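Alcohol oxidase (Myceliophthora thermophila, PDB 6F74) is an FAD-dependent oxidoreductase of the VAO type, probably an oxidase that passes electrons from its substrate to oxygen. Local coordinates at residues N347-R357 / S369-K380. Residues are numbered along the deposited sequence; the frame is centred on the assembly and turned at random.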
loop_
_atom_site.group_PDB
_atom_site.type_symbol
_atom_site.label_atom_id
_atom_site.label_comp_id
_atom_site.label_asym_id
_atom_site.label_seq_id
_atom_site.Cartn_x
_atom_site.Cartn_y
_atom_site.Cartn_z
ATOM N N ASN A 347 -3.264 23.426 -10.461
ATOM C CA ASN A 347 -2.983 23.492 -11.883
ATOM C C ASN A 347 -3.013 22.131 -12.596
ATOM O O ASN A 347 -2.570 22.054 -13.741
ATOM C CB ASN A 347 -1.585 24.145 -12.104
ATOM C CG ASN A 347 -1.514 25.585 -11.624
ATOM O OD1 ASN A 347 -2.533 26.232 -11.458
ATOM N ND2 ASN A 347 -0.291 26.099 -11.417
ATOM N N GLY A 348 -3.502 21.061 -11.955
ATOM C CA GLY A 348 -3.533 19.739 -12.591
ATOM C C GLY A 348 -2.257 18.914 -12.595
ATOM O O GLY A 348 -2.106 17.975 -13.392
ATOM N N VAL A 349 -1.335 19.240 -11.688
ATOM C CA VAL A 349 -0.072 18.537 -11.566
ATOM C C VAL A 349 -0.195 17.440 -10.489
ATOM O O VAL A 349 -0.800 17.638 -9.418
ATOM C CB VAL A 349 1.106 19.484 -11.218
ATOM C CG1 VAL A 349 2.436 18.738 -11.212
ATOM C CG2 VAL A 349 1.205 20.621 -12.222
ATOM N N ALA A 350 0.387 16.290 -10.804
ATOM C CA ALA A 350 0.449 15.149 -9.898
ATOM C C ALA A 350 1.767 14.406 -10.088
ATOM O O ALA A 350 2.477 14.604 -11.089
ATOM C CB ALA A 350 -0.731 14.216 -10.131
ATOM N N GLY A 351 2.071 13.526 -9.132
ATOM C CA GLY A 351 3.218 12.615 -9.259
ATOM C C GLY A 351 3.997 12.440 -7.981
ATOM O O GLY A 351 3.466 12.632 -6.880
ATOM N N TYR A 352 5.257 12.048 -8.122
ATOM C CA TYR A 352 6.029 11.658 -6.960
ATOM C C TYR A 352 7.388 12.296 -6.935
ATOM O O TYR A 352 8.084 12.343 -7.962
ATOM C CB TYR A 352 6.170 10.129 -6.893
ATOM C CG TYR A 352 4.839 9.422 -6.957
ATOM C CD1 TYR A 352 4.263 9.054 -8.201
ATOM C CD2 TYR A 352 4.151 9.117 -5.811
ATOM C CE1 TYR A 352 3.047 8.409 -8.257
ATOM C CE2 TYR A 352 2.923 8.461 -5.860
ATOM C CZ TYR A 352 2.385 8.109 -7.088
ATOM O OH TYR A 352 1.191 7.456 -7.139
ATOM N N GLY A 353 7.768 12.733 -5.734
ATOM C CA GLY A 353 9.071 13.344 -5.467
ATOM C C GLY A 353 9.787 12.624 -4.352
ATOM O O GLY A 353 9.144 12.075 -3.448
ATOM N N PHE A 354 11.120 12.644 -4.432
ATOM C CA PHE A 354 11.993 11.826 -3.603
ATOM C C PHE A 354 13.175 12.679 -3.201
ATOM O O PHE A 354 13.717 13.364 -4.042
ATOM C CB PHE A 354 12.532 10.625 -4.410
ATOM C CG PHE A 354 11.469 9.688 -4.893
ATOM C CD1 PHE A 354 10.773 9.951 -6.079
ATOM C CD2 PHE A 354 11.143 8.548 -4.175
ATOM C CE1 PHE A 354 9.772 9.084 -6.534
ATOM C CE2 PHE A 354 10.146 7.680 -4.637
ATOM C CZ PHE A 354 9.460 7.949 -5.820
ATOM N N TRP A 355 13.606 12.604 -1.954
ATOM C CA TRP A 355 14.728 13.420 -1.532
ATOM C C TRP A 355 15.443 12.850 -0.320
ATOM O O TRP A 355 14.867 12.064 0.459
ATOM C CB TRP A 355 14.298 14.882 -1.290
ATOM C CG TRP A 355 13.315 15.140 -0.136
ATOM C CD1 TRP A 355 11.972 15.164 -0.210
ATOM C CD2 TRP A 355 13.645 15.471 1.228
ATOM N NE1 TRP A 355 11.417 15.449 1.025
ATOM C CE2 TRP A 355 12.430 15.657 1.921
ATOM C CE3 TRP A 355 14.849 15.617 1.925
ATOM C CZ2 TRP A 355 12.383 15.955 3.282
ATOM C CZ3 TRP A 355 14.801 15.920 3.286
ATOM C CH2 TRP A 355 13.580 16.088 3.948
ATOM N N PHE A 356 16.685 13.285 -0.177
ATOM C CA PHE A 356 17.607 12.766 0.820
ATOM C C PHE A 356 18.472 13.906 1.281
ATOM O O PHE A 356 19.061 14.619 0.451
ATOM C CB PHE A 356 18.538 11.676 0.234
ATOM C CG PHE A 356 17.852 10.388 -0.042
ATOM C CD1 PHE A 356 17.727 9.437 0.959
ATOM C CD2 PHE A 356 17.313 10.129 -1.309
ATOM C CE1 PHE A 356 17.050 8.246 0.711
ATOM C CE2 PHE A 356 16.645 8.940 -1.543
ATOM C CZ PHE A 356 16.518 7.995 -0.543
ATOM N N ARG A 357 18.575 14.065 2.581
ATOM C CA ARG A 357 19.589 14.952 3.167
ATOM C C ARG A 357 20.986 14.410 2.962
ATOM O O ARG A 357 21.923 15.142 2.724
ATOM C CB ARG A 357 19.373 15.116 4.660
ATOM C CG ARG A 357 20.128 16.354 5.144
ATOM C CD ARG A 357 20.876 16.206 6.457
ATOM N NE ARG A 357 19.989 16.397 7.580
ATOM C CZ ARG A 357 19.778 17.546 8.217
ATOM N NH1 ARG A 357 20.409 18.668 7.907
ATOM N NH2 ARG A 357 18.889 17.517 9.224
ATOM N N SER A 369 23.346 13.654 -2.295
ATOM C CA SER A 369 22.120 14.169 -1.672
ATOM C C SER A 369 21.306 14.892 -2.756
ATOM O O SER A 369 21.777 15.091 -3.883
ATOM C CB SER A 369 22.433 15.166 -0.545
ATOM O OG SER A 369 23.053 16.303 -1.065
ATOM N N GLY A 370 20.099 15.290 -2.403
ATOM C CA GLY A 370 19.276 16.073 -3.300
ATOM C C GLY A 370 17.819 15.696 -3.312
ATOM O O GLY A 370 17.345 14.942 -2.468
ATOM N N TYR A 371 17.128 16.261 -4.294
ATOM C CA TYR A 371 15.698 16.085 -4.478
ATOM C C TYR A 371 15.495 15.776 -5.937
ATOM O O TYR A 371 16.094 16.428 -6.791
ATOM C CB TYR A 371 14.934 17.393 -4.159
ATOM C CG TYR A 371 13.482 17.371 -4.604
ATOM C CD1 TYR A 371 13.112 17.592 -5.953
ATOM C CD2 TYR A 371 12.464 17.097 -3.689
ATOM C CE1 TYR A 371 11.768 17.526 -6.347
ATOM C CE2 TYR A 371 11.140 17.035 -4.082
ATOM C CZ TYR A 371 10.793 17.259 -5.399
ATOM O OH TYR A 371 9.458 17.225 -5.724
ATOM N N THR A 372 14.599 14.841 -6.224
ATOM C CA THR A 372 14.228 14.554 -7.588
ATOM C C THR A 372 12.747 14.278 -7.661
ATOM O O THR A 372 12.161 13.811 -6.694
ATOM C CB THR A 372 15.037 13.356 -8.174
ATOM O OG1 THR A 372 14.862 13.356 -9.577
ATOM C CG2 THR A 372 14.599 12.046 -7.642
ATOM N N HIS A 373 12.122 14.556 -8.796
ATOM C CA HIS A 373 10.726 14.162 -8.994
ATOM C C HIS A 373 10.350 13.862 -10.429
ATOM O O HIS A 373 11.014 14.317 -11.355
ATOM C CB HIS A 373 9.739 15.160 -8.332
ATOM C CG HIS A 373 9.407 16.401 -9.119
ATOM N ND1 HIS A 373 9.257 17.618 -8.506
ATOM C CD2 HIS A 373 9.071 16.604 -10.419
ATOM C CE1 HIS A 373 8.916 18.530 -9.400
ATOM N NE2 HIS A 373 8.799 17.944 -10.574
ATOM N N GLY A 374 9.280 13.071 -10.558
ATOM C CA GLY A 374 8.543 12.840 -11.793
ATOM C C GLY A 374 7.107 13.301 -11.543
ATOM O O GLY A 374 6.331 12.611 -10.846
ATOM N N PHE A 375 6.795 14.500 -12.040
ATOM C CA PHE A 375 5.469 15.068 -11.986
ATOM C C PHE A 375 4.902 15.091 -13.402
ATOM O O PHE A 375 5.626 14.878 -14.392
ATOM C CB PHE A 375 5.465 16.505 -11.424
ATOM C CG PHE A 375 5.674 16.627 -9.914
ATOM C CD1 PHE A 375 5.822 15.514 -9.059
ATOM C CD2 PHE A 375 5.708 17.902 -9.341
ATOM C CE1 PHE A 375 5.997 15.682 -7.705
ATOM C CE2 PHE A 375 5.887 18.073 -7.971
ATOM C CZ PHE A 375 6.034 16.949 -7.150
ATOM N N TRP A 376 3.611 15.376 -13.496
ATOM C CA TRP A 376 2.933 15.380 -14.791
ATOM C C TRP A 376 1.615 16.105 -14.771
ATOM O O TRP A 376 0.981 16.242 -13.719
ATOM C CB TRP A 376 2.715 13.955 -15.273
ATOM C CG TRP A 376 2.317 12.969 -14.178
ATOM C CD1 TRP A 376 1.092 12.823 -13.602
ATOM C CD2 TRP A 376 3.159 11.991 -13.580
ATOM N NE1 TRP A 376 1.121 11.828 -12.660
ATOM C CE2 TRP A 376 2.375 11.288 -12.634
ATOM C CE3 TRP A 376 4.504 11.639 -13.742
ATOM C CZ2 TRP A 376 2.900 10.258 -11.851
ATOM C CZ3 TRP A 376 5.018 10.622 -12.980
ATOM C CH2 TRP A 376 4.213 9.931 -12.040
ATOM N N THR A 377 1.239 16.583 -15.951
ATOM C CA THR A 377 -0.061 17.153 -16.207
ATOM C C THR A 377 -0.775 16.284 -17.247
ATOM O O THR A 377 -0.556 16.446 -18.465
ATOM C CB THR A 377 0.053 18.583 -16.785
ATOM O OG1 THR A 377 0.957 18.586 -17.905
ATOM C CG2 THR A 377 0.553 19.546 -15.723
ATOM N N ILE A 378 -1.630 15.397 -16.764
ATOM C CA ILE A 378 -2.469 14.586 -17.651
ATOM C C ILE A 378 -3.443 15.464 -18.403
ATOM O O ILE A 378 -4.146 16.255 -17.782
ATOM C CB ILE A 378 -3.248 13.502 -16.854
ATOM C CG1 ILE A 378 -2.236 12.416 -16.444
ATOM C CG2 ILE A 378 -4.330 12.846 -17.701
ATOM C CD1 ILE A 378 -2.700 11.511 -15.302
ATOM N N GLY A 379 -3.484 15.335 -19.722
ATOM C CA GLY A 379 -4.397 16.116 -20.544
ATOM C C GLY A 379 -3.853 17.426 -21.089
ATOM O O GLY A 379 -4.575 18.132 -21.775
ATOM N N LYS A 380 -2.576 17.745 -20.818
ATOM C CA LYS A 380 -1.978 19.025 -21.220
ATOM C C LYS A 380 -0.684 18.828 -21.996
ATOM O O LYS A 380 0.135 17.989 -21.628
ATOM C CB LYS A 380 -1.704 19.879 -19.997
ATOM C CG LYS A 380 -2.954 20.320 -19.228
ATOM C CD LYS A 380 -2.555 21.145 -17.995
ATOM C CE LYS A 380 -3.597 22.136 -17.524
ATOM N NZ LYS A 380 -4.728 21.488 -16.814
HETATM O O HOH W 1 -3.521 17.048 -15.483
#
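Trp376 lies across the backbone of strand 349-356, and of all residues in the pairing with strand 370-378 it is the one most covered by the opposite segment. From CB, the chi1 of 39° sets CG between the backbone N and the carbonyl carbon, which swings the ring toward the partner strand. CG and CD1 come over Ala350 O, with CD1 3.4 Å from it, and that oxygen sits above one face of the indole while taking the Trp376 N-H at 2.8 Å in a rather bent bond (136°). NE1 passes Ala350 CB at 3.9 Å but gives its hydrogen to Pro248 O. Farther out, CE2 and CZ2 run under Gly351 CA, which lies over the same face, 3.9 Å from the centroid of the six-membered ring, a CH-pi contact; a CB on Gly351 would clash with Gly374 O. CZ2 also reaches Tyr352 CE1, and at the far rim CH2 meets Tyr352 CD1 at 3.9 Å, near the plane of the tyrosine ring and at its edge. With an alanine here, Pro248 O is likely to lose its donor, Gly351 to be uncovered and Tyr352, whose OH bonds the FAD-binding His246, to lose the support at its edge.

The backbones are antiparallel, with paired hydrogen bonds at Ala350/Trp376, Tyr352/Gly374, Phe354/Thr372 and Phe356/Gly370. On the other face, Phe375 CB packs on Val349 CG1 at 3.8 Å, and the Phe375 ring carries His373 ND1 over its centre. His373 ND1 and Tyr371 OH share a 2.8 Å hydrogen bond, in the plane of both rings. Both strands are interior to a seven-stranded antiparallel sheet: 349-356 pairs onward with 467-472, and 370-378 with 311-320. Helices 328-346 and 382-396 cover the Val349, Trp355 and Tyr371 face, while Tyr352 points from the opposite face toward the flavin.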